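Local atomic coordinates of aluminum resistance protein (Clostridium novyi, PDB entry 3I16), a protein that probably acts as a pyridoxal-5'-phosphate-dependent carbon-sulfur lyase of the methionine gamma-lyase family, with a likely role in aluminum resistance. Residues His96-Asn99 / Gly100-Leu104. Residues are numbered along the deposited sequence; the frame is centred on the assembly and turned at random.
Sequences HFVN and GTHAL. With PLP (pyridoxal-5'-phosphate), chain J.
N99 and H102 meet as an N-cap and the third residue of the helix it starts, 100-111, the helix whose N-terminus receives the cofactor phosphate, as is usual in PLP enzymes of the aminotransferase-like fold. The cap illustrates how one asparagine can close a helix end while leaving its first amides to an anion. With CG lying between backbone N and carbonyl carbon (chi1 56°), the side chain of N99 folds back over the first turn, and OD1 accepts H102 N at 2.8 Å, the donor nearly in line with the C=O bond. The amides ahead of it serve PLP: G100 N donates a hydrogen bond to O1P at 2.7 Å, and T101 N donates one to O3P at 2.9 Å. T101 OG1 reaches the same O3P at 2.7 Å and is also hydrogen-bonded to T128 OG1, which gives the hydroxyl two partners. The helix end probably adds favourable electrostatics for the phosphate.

Behind the cap, H102 turns back onto the preceding loop. Its CG is anti to the backbone N (chi1 -172°), which swings the imidazole back to the loop, one face to F97 and the ND1 edge to V98 N. ND1 accepts V98 N at 3.1 Å, close to the ring plane, a bond that, with F97 over the face, restrains the ring's rotation. F97 meets the imidazole in a T-shaped pair, planes at 78°, its CD1 edge over the middle of the H102 face, while A103 CB makes a CH-pi contact over one face of the phenyl ring. L271 of the same chain packs on both F97 and H102, L271 of the second subunit also reaches H102, and Y68 of that subunit, itself hydrogen-bonded to PLP, packs on N99. At the cofactor's ring, L104 CD1 touches PLP C6 at 3.4 Å.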
# COMPACT_ATOMS: atom_id res chain seq x y z
N HIS B 96 4.76 -5.20 13.09
CA HIS B 96 5.79 -6.22 13.09
C HIS B 96 5.46 -7.45 13.97
O HIS B 96 6.08 -8.50 13.76
CB HIS B 96 7.14 -5.59 13.52
CG HIS B 96 7.57 -4.42 12.68
ND1 HIS B 96 6.92 -3.20 12.71
CD2 HIS B 96 8.59 -4.28 11.80
CE1 HIS B 96 7.50 -2.38 11.86
NE2 HIS B 96 8.52 -3.00 11.30
N PHE B 97 4.55 -7.34 14.95
CA PHE B 97 4.15 -8.52 15.76
C PHE B 97 3.26 -9.35 14.86
O PHE B 97 2.29 -8.84 14.31
CB PHE B 97 3.37 -8.19 17.04
CG PHE B 97 4.16 -7.49 18.11
CD1 PHE B 97 5.10 -8.17 18.86
CD2 PHE B 97 3.90 -6.16 18.42
CE1 PHE B 97 5.81 -7.53 19.85
CE2 PHE B 97 4.62 -5.50 19.41
CZ PHE B 97 5.56 -6.18 20.14
N VAL B 98 3.57 -10.63 14.73
CA VAL B 98 2.88 -11.48 13.76
C VAL B 98 1.50 -11.95 14.23
O VAL B 98 0.66 -12.34 13.42
CB VAL B 98 3.80 -12.67 13.27
CG1 VAL B 98 5.07 -12.10 12.59
CG2 VAL B 98 4.15 -13.65 14.38
N ASN B 99 1.30 -11.92 15.54
CA ASN B 99 0.06 -12.33 16.19
C ASN B 99 0.17 -11.97 17.66
O ASN B 99 1.18 -11.39 18.07
CB ASN B 99 -0.22 -13.84 15.99
CG ASN B 99 0.91 -14.72 16.47
OD1 ASN B 99 1.67 -14.38 17.39
ND2 ASN B 99 1.02 -15.89 15.84
N GLY B 100 -0.87 -12.27 18.43
CA GLY B 100 -0.87 -11.99 19.85
C GLY B 100 0.16 -12.77 20.64
O GLY B 100 0.74 -12.25 21.58
N THR B 101 0.38 -14.02 20.27
CA THR B 101 1.40 -14.83 20.94
C THR B 101 2.78 -14.17 20.84
O THR B 101 3.57 -14.20 21.78
CB THR B 101 1.41 -16.25 20.34
OG1 THR B 101 0.09 -16.80 20.40
CG2 THR B 101 2.39 -17.17 21.05
N HIS B 102 3.06 -13.57 19.69
CA HIS B 102 4.33 -12.87 19.49
C HIS B 102 4.46 -11.74 20.51
O HIS B 102 5.48 -11.66 21.19
CB HIS B 102 4.46 -12.39 18.05
CG HIS B 102 5.80 -11.82 17.70
ND1 HIS B 102 6.03 -11.19 16.49
CD2 HIS B 102 6.95 -11.73 18.41
CE1 HIS B 102 7.29 -10.79 16.46
NE2 HIS B 102 7.87 -11.10 17.61
N ALA B 103 3.43 -10.91 20.65
CA ALA B 103 3.45 -9.81 21.61
C ALA B 103 3.64 -10.31 23.05
O ALA B 103 4.43 -9.75 23.79
CB ALA B 103 2.17 -8.98 21.51
N LEU B 104 2.92 -11.36 23.44
CA LEU B 104 3.04 -11.93 24.78
C LEU B 104 4.43 -12.50 25.03
O LEU B 104 5.05 -12.24 26.07
CB LEU B 104 1.99 -13.01 24.99
CG LEU B 104 0.54 -12.52 24.93
CD1 LEU B 104 -0.37 -13.67 24.58
CD2 LEU B 104 0.12 -11.88 26.22
N1 PLP J . -4.07 -15.17 24.77
C2 PLP J . -5.41 -15.42 24.72
C2A PLP J . -6.16 -15.70 25.99
C3 PLP J . -6.05 -15.41 23.48
O3 PLP J . -7.40 -15.65 23.44
C4 PLP J . -5.33 -15.15 22.31
C5 PLP J . -3.97 -14.90 22.37
C6 PLP J . -3.36 -14.91 23.61
C5A PLP J . -3.11 -14.58 21.16
O4P PLP J . -3.39 -15.42 20.08
P PLP J . -2.83 -15.21 18.56
O1P PLP J . -3.03 -13.81 18.00
O2P PLP J . -3.71 -16.15 17.77
O3P PLP J . -1.35 -15.56 18.53